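Local coordinates for protein peptidyl-prolyl cis-trans isomerase FKBP13, chloroplastic (Arabidopsis thaliana, PDB 1U79) that catalyses cis-trans isomerisation of peptidyl-proline bonds as a chloroplast thylakoid-lumen FKBP and regulates accumulation of the Rieske protein, at residues Val21-Ala27 with Pro82-Gly87; Pro95-Asp101 with Ile113-Leu119. All blocks are in the same frame, centred on the assembly; numbering follows the deposited sequence.

Contact 1. Residues Val21-Ala27 with Pro82-Gly87; sequences VGYGPEA and PMLTGG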
loop_
_atom_site.group_PDB
_atom_site.type_symbol
_atom_site.label_atom_id
_atom_site.label_comp_id
_atom_site.label_asym_id
_atom_site.label_seq_id
_atom_site.Cartn_x
_atom_site.Cartn_y
_atom_site.Cartn_z
ATOM N N VAL A 21 -1.815 -14.223 6.578
ATOM C CA VAL A 21 -0.403 -14.119 6.922
ATOM C C VAL A 21 0.422 -14.919 5.919
ATOM O O VAL A 21 0.078 -16.058 5.603
ATOM C CB VAL A 21 -0.140 -14.677 8.332
ATOM C CG1 VAL A 21 1.355 -14.613 8.647
ATOM C CG2 VAL A 21 -0.961 -13.906 9.343
ATOM N N GLY A 22 1.501 -14.321 5.417
ATOM C CA GLY A 22 2.345 -15.000 4.447
ATOM C C GLY A 22 2.914 -16.305 4.973
ATOM O O GLY A 22 2.883 -16.565 6.178
ATOM N N TYR A 23 3.428 -17.129 4.065
ATOM C CA TYR A 23 4.010 -18.418 4.423
ATOM C C TYR A 23 5.527 -18.388 4.270
ATOM O O TYR A 23 6.230 -19.287 4.746
ATOM C CB TYR A 23 3.417 -19.519 3.533
ATOM C CG TYR A 23 3.630 -19.280 2.052
ATOM C CD1 TYR A 23 4.800 -19.682 1.427
ATOM C CD2 TYR A 23 2.676 -18.606 1.292
ATOM C CE1 TYR A 23 5.027 -19.419 0.074
ATOM C CE2 TYR A 23 2.890 -18.336 -0.063
ATOM C CZ TYR A 23 4.070 -18.744 -0.660
ATOM O OH TYR A 23 4.315 -18.460 -1.987
ATOM N N GLY A 24 6.032 -17.335 3.635
ATOM C CA GLY A 24 7.461 -17.216 3.417
ATOM C C GLY A 24 8.187 -16.196 4.282
ATOM O O GLY A 24 7.689 -15.788 5.332
ATOM N N PRO A 25 9.390 -15.773 3.862
ATOM C CA PRO A 25 10.188 -14.793 4.608
ATOM C C PRO A 25 9.620 -13.387 4.551
ATOM O O PRO A 25 8.836 -13.054 3.649
ATOM C CB PRO A 25 11.553 -14.877 3.936
ATOM C CG PRO A 25 11.202 -15.218 2.509
ATOM C CD PRO A 25 10.129 -16.270 2.685
ATOM N N GLU A 26 10.016 -12.558 5.512
ATOM C CA GLU A 26 9.548 -11.182 5.531
ATOM C C GLU A 26 10.192 -10.414 4.382
ATOM O O GLU A 26 11.207 -10.843 3.825
ATOM C CB GLU A 26 9.879 -10.510 6.879
ATOM C CG GLU A 26 11.343 -10.499 7.280
ATOM C CD GLU A 26 11.550 -9.836 8.630
ATOM O OE1 GLU A 26 10.583 -9.770 9.410
ATOM O OE2 GLU A 26 12.675 -9.390 8.922
ATOM N N ALA A 27 9.569 -9.297 4.008
ATOM C CA ALA A 27 10.074 -8.444 2.941
ATOM C C ALA A 27 11.404 -7.856 3.401
ATOM O O ALA A 27 11.596 -7.595 4.587
ATOM C CB ALA A 27 9.075 -7.314 2.650
ATOM N N PRO A 82 6.444 -6.415 9.270
ATOM C CA PRO A 82 6.588 -6.601 7.825
ATOM C C PRO A 82 5.617 -7.619 7.271
ATOM O O PRO A 82 5.165 -8.517 7.986
ATOM C CB PRO A 82 8.020 -7.123 7.668
ATOM C CG PRO A 82 8.662 -6.913 9.026
ATOM C CD PRO A 82 7.555 -7.046 9.996
ATOM N N MET A 83 5.300 -7.482 5.990
ATOM C CA MET A 83 4.459 -8.470 5.344
ATOM C C MET A 83 5.404 -9.632 5.075
ATOM O O MET A 83 6.624 -9.445 5.020
ATOM C CB MET A 83 3.920 -7.956 4.007
ATOM C CG MET A 83 2.672 -7.116 4.115
ATOM S SD MET A 83 1.984 -6.813 2.464
ATOM C CE MET A 83 1.187 -8.359 2.161
ATOM N N LEU A 84 4.847 -10.831 4.929
ATOM C CA LEU A 84 5.640 -12.011 4.641
ATOM C C LEU A 84 5.245 -12.462 3.252
ATOM O O LEU A 84 4.110 -12.234 2.823
ATOM C CB LEU A 84 5.333 -13.134 5.622
ATOM C CG LEU A 84 5.464 -12.809 7.105
ATOM C CD1 LEU A 84 5.271 -14.097 7.892
ATOM C CD2 LEU A 84 6.821 -12.179 7.388
ATOM N N THR A 85 6.181 -13.094 2.556
ATOM C CA THR A 85 5.944 -13.591 1.209
ATOM C C THR A 85 4.666 -14.420 1.160
ATOM O O THR A 85 4.477 -15.334 1.966
ATOM C CB THR A 85 7.143 -14.448 0.739
ATOM O OG1 THR A 85 8.265 -13.593 0.522
ATOM C CG2 THR A 85 6.822 -15.205 -0.542
ATOM N N GLY A 86 3.797 -14.094 0.205
ATOM C CA GLY A 86 2.536 -14.800 0.039
ATOM C C GLY A 86 1.415 -14.259 0.908
ATOM O O GLY A 86 0.323 -14.830 0.971
ATOM N N GLY A 87 1.674 -13.152 1.589
ATOM C CA GLY A 87 0.658 -12.586 2.454
ATOM C C GLY A 87 -0.314 -11.646 1.763
ATOM O O GLY A 87 -0.053 -11.157 0.657
HETATM O O HOH W 1 -0.121 -16.913 2.825
HETATM O O HOH W 2 2.203 -11.619 5.853
HETATM O O HOH W 3 10.173 -11.851 1.355
#
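Thr85 O is gripped by two successive backbone amides. Tyr23 N reaches it at 3.0 Å, nearly in line with the carbonyl bond, while Gly24 N makes the straighter hydrogen bond, with 159° at its hydrogen. The same oxygen lies 3.8 Å above one face of the Tyr23 ring, toward its rim; Tyr23 CG stands between its own backbone N and carbonyl carbon (chi1 58°), which folds the ring back over Thr85 O. Further along, Thr85 N donates to Pro25 O (2.9 Å) and Ala27 N to Met83 O (3.1 Å), flanking a single beta bridge between Glu26 and Leu84. Glycine suits Gly22 because a CB there would strike Leu84 O and Thr85 O. Gly86, third residue of the type II turn Leu84-Gly87, has positive phi, and a CB on it would run into Tyr23 CE2. Leu84 CD2 packs 3.4 Å from Glu26 CA, and CD1 lies 4.0 Å from Val21 CG1. With alanine in place of Leu84 both methyls would go, which is likely to open a gap beside Glu26 and to take from Val21 CG1 its apolar partner in this contact. One water accepts from both Gly22 N and Leu84 N. Gly86 and Gly87 face Tyr125 of strand 119-128 as a G1 beta bulge, where the chain enters strand 88-93 of the FKBP sheet. Backbone amides and carbonyls thus do most of the joining, and the glycines let the two loops come this close.

Contact 2. Residues Pro95-Asp101 with Ile113-Leu119; sequences PELAYGD and IPPASVL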
loop_
_atom_site.group_PDB
_atom_site.type_symbol
_atom_site.label_atom_id
_atom_site.label_comp_id
_atom_site.label_asym_id
_atom_site.label_seq_id
_atom_site.Cartn_x
_atom_site.Cartn_y
_atom_site.Cartn_z
ATOM N N PRO A 95 -3.377 10.607 4.379
ATOM C CA PRO A 95 -2.837 11.418 3.280
ATOM C C PRO A 95 -1.363 11.779 3.434
ATOM O O PRO A 95 -0.636 11.843 2.449
ATOM C CB PRO A 95 -3.723 12.660 3.298
ATOM C CG PRO A 95 -5.015 12.140 3.828
ATOM C CD PRO A 95 -4.590 11.225 4.937
ATOM N N GLU A 96 -0.939 12.034 4.668
ATOM C CA GLU A 96 0.450 12.396 4.964
ATOM C C GLU A 96 1.446 11.365 4.419
ATOM O O GLU A 96 2.564 11.715 4.040
ATOM C CB GLU A 96 0.637 12.545 6.486
ATOM C CG GLU A 96 0.376 11.252 7.262
ATOM C CD GLU A 96 0.168 11.465 8.759
ATOM O OE1 GLU A 96 -0.718 12.261 9.134
ATOM O OE2 GLU A 96 0.884 10.823 9.560
ATOM N N LEU A 97 1.034 10.099 4.378
ATOM C CA LEU A 97 1.882 9.017 3.881
ATOM C C LEU A 97 1.474 8.557 2.479
ATOM O O LEU A 97 1.880 7.485 2.019
ATOM C CB LEU A 97 1.831 7.832 4.847
ATOM C CG LEU A 97 2.226 8.191 6.289
ATOM C CD1 LEU A 97 2.059 6.977 7.194
ATOM C CD2 LEU A 97 3.665 8.688 6.317
ATOM N N ALA A 98 0.658 9.359 1.802
ATOM C CA ALA A 98 0.233 9.008 0.454
ATOM C C ALA A 98 0.485 10.199 -0.470
ATOM O O ALA A 98 1.635 10.532 -0.727
ATOM C CB ALA A 98 -1.249 8.601 0.445
ATOM N N TYR A 99 -0.568 10.851 -0.950
ATOM C CA TYR A 99 -0.398 11.985 -1.853
ATOM C C TYR A 99 -0.693 13.362 -1.244
ATOM O O TYR A 99 -0.752 14.369 -1.956
ATOM C CB TYR A 99 -1.251 11.759 -3.102
ATOM C CG TYR A 99 -0.890 10.484 -3.826
ATOM C CD1 TYR A 99 0.297 10.388 -4.557
ATOM C CD2 TYR A 99 -1.709 9.362 -3.754
ATOM C CE1 TYR A 99 0.656 9.202 -5.196
ATOM C CE2 TYR A 99 -1.360 8.169 -4.386
ATOM C CZ TYR A 99 -0.177 8.096 -5.102
ATOM O OH TYR A 99 0.184 6.918 -5.709
ATOM N N GLY A 100 -0.878 13.407 0.070
ATOM C CA GLY A 100 -1.127 14.674 0.735
ATOM C C GLY A 100 -2.279 15.508 0.195
ATOM O O GLY A 100 -3.199 14.983 -0.432
ATOM N N ASP A 101 -2.232 16.816 0.433
ATOM C CA ASP A 101 -3.295 17.710 -0.032
ATOM C C ASP A 101 -3.174 18.026 -1.509
ATOM O O ASP A 101 -3.951 18.798 -2.061
ATOM C CB ASP A 101 -3.281 19.012 0.760
ATOM C CG ASP A 101 -3.547 18.793 2.224
ATOM O OD1 ASP A 101 -4.505 18.056 2.548
ATOM O OD2 ASP A 101 -2.804 19.361 3.048
ATOM N N ILE A 113 -7.484 10.993 -7.300
ATOM C CA ILE A 113 -7.280 10.834 -5.864
ATOM C C ILE A 113 -7.363 12.251 -5.311
ATOM O O ILE A 113 -6.430 13.040 -5.446
ATOM C CB ILE A 113 -5.899 10.234 -5.541
ATOM C CG1 ILE A 113 -5.876 8.758 -5.937
ATOM C CG2 ILE A 113 -5.591 10.384 -4.048
ATOM C CD1 ILE A 113 -4.518 8.099 -5.739
ATOM N N PRO A 114 -8.506 12.602 -4.712
ATOM C CA PRO A 114 -8.724 13.926 -4.138
ATOM C C PRO A 114 -7.686 14.312 -3.097
ATOM O O PRO A 114 -7.049 13.448 -2.468
ATOM C CB PRO A 114 -10.110 13.806 -3.509
ATOM C CG PRO A 114 -10.781 12.778 -4.348
ATOM C CD PRO A 114 -9.697 11.756 -4.525
ATOM N N PRO A 115 -7.492 15.623 -2.908
ATOM C CA PRO A 115 -6.528 16.098 -1.919
ATOM C C PRO A 115 -6.925 15.546 -0.543
ATOM O O PRO A 115 -8.117 15.378 -0.259
ATOM C CB PRO A 115 -6.690 17.613 -1.980
ATOM C CG PRO A 115 -7.072 17.862 -3.436
ATOM C CD PRO A 115 -8.058 16.740 -3.696
ATOM N N ALA A 116 -5.926 15.245 0.287
ATOM C CA ALA A 116 -6.142 14.763 1.652
ATOM C C ALA A 116 -6.907 13.454 1.734
ATOM O O ALA A 116 -7.664 13.225 2.682
ATOM C CB ALA A 116 -6.865 15.841 2.473
ATOM N N SER A 117 -6.685 12.586 0.755
ATOM C CA SER A 117 -7.354 11.300 0.719
ATOM C C SER A 117 -6.688 10.198 1.535
ATOM O O SER A 117 -5.490 9.960 1.424
ATOM C CB SER A 117 -7.468 10.797 -0.728
ATOM O OG SER A 117 -8.366 11.583 -1.496
ATOM N N VAL A 118 -7.482 9.526 2.357
ATOM C CA VAL A 118 -6.996 8.368 3.095
ATOM C C VAL A 118 -7.139 7.287 2.025
ATOM O O VAL A 118 -8.163 7.223 1.340
ATOM C CB VAL A 118 -7.916 8.005 4.271
ATOM C CG1 VAL A 118 -7.520 6.636 4.827
ATOM C CG2 VAL A 118 -7.826 9.077 5.349
ATOM N N LEU A 119 -6.123 6.455 1.851
ATOM C CA LEU A 119 -6.204 5.422 0.830
ATOM C C LEU A 119 -6.302 4.026 1.421
ATOM O O LEU A 119 -5.690 3.723 2.441
ATOM C CB LEU A 119 -4.972 5.490 -0.072
ATOM C CG LEU A 119 -4.635 6.856 -0.665
ATOM C CD1 LEU A 119 -3.428 6.715 -1.590
ATOM C CD2 LEU A 119 -5.842 7.401 -1.438
HETATM O O HOH W 4 -3.429 10.527 -0.511
HETATM O O HOH W 5 -4.398 12.977 -1.416
#
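Pro95 presses its ring against the backbone of Ala116, the third residue of a type II beta turn, Pro114-Ser117, which in this FKBP fold leads into strand 119-128. Pro95 CG sits 3.1 Å from Ala116 O, a tight fit, and CD meets Val118 CG2 at 3.9 Å. A proline suits the start of the short 3-10 segment 95-96, since its ring fixes phi and offers a compact apolar surface to the turn. Pro115 likewise has the phi that the second turn position needs, whereas Ala116 takes the left-handed conformation (phi 61°) more often held by glycine. Ala116 N donates to Gly100 O at 2.8 Å; the bond is fairly straight at the hydrogen (161°), but the donor stands well above the carbonyl plane. Gly100 has positive phi, which a residue without a side chain takes up easily. Ala116 CB, meanwhile, is 3.2 Å from Asp101 OD1. Tyr99 carries the other end of the contact. With CG beside its backbone N (chi1 -59°), the Tyr99 side chain crosses those of Ile113 and Leu119 at about a right angle, and Leu119 CD1 also touches Ala98 CB at 3.5 Å. Phe47 of strand 46-49 lies against Ile113 and Leu119, and Ile67 against Tyr99. In FKBP12 the counterparts of Tyr99, Ile113, Phe47 and Ile67 line the ligand pocket, so Tyr99 and Ile113 probably form part of the active-site wall here. Tyr99 N donates to a water that in turn donates to Ser117 O, bridging the loops, while Tyr99 CE2 meets the tip of Ile113, CD1, at 3.4 Å.

From the N terminus the chain passes the Cys5-Cys17 disulfide and strand 15-18 before reaching Val21-Ala27, the first half of contact 1. That contact closes a long loop of 54 residues, holding strands 32-40, 46-49 and 57-60 and helices 50-53 and 68-75. Contact 2 opens only after contact 1 has closed, so the two follow in series, neither nested nor crossed. Its own loop is short, 11 residues with the small hairpin 104-107/110-111 and the Cys106-Cys111 disulfide. Strand 88-93 runs from contact 1 to contact 2, and strand 119-128 returns antiparallel beside it to Tyr125. The contacts, centres 27 Å apart, thus join loops at opposite ends of this strand pair.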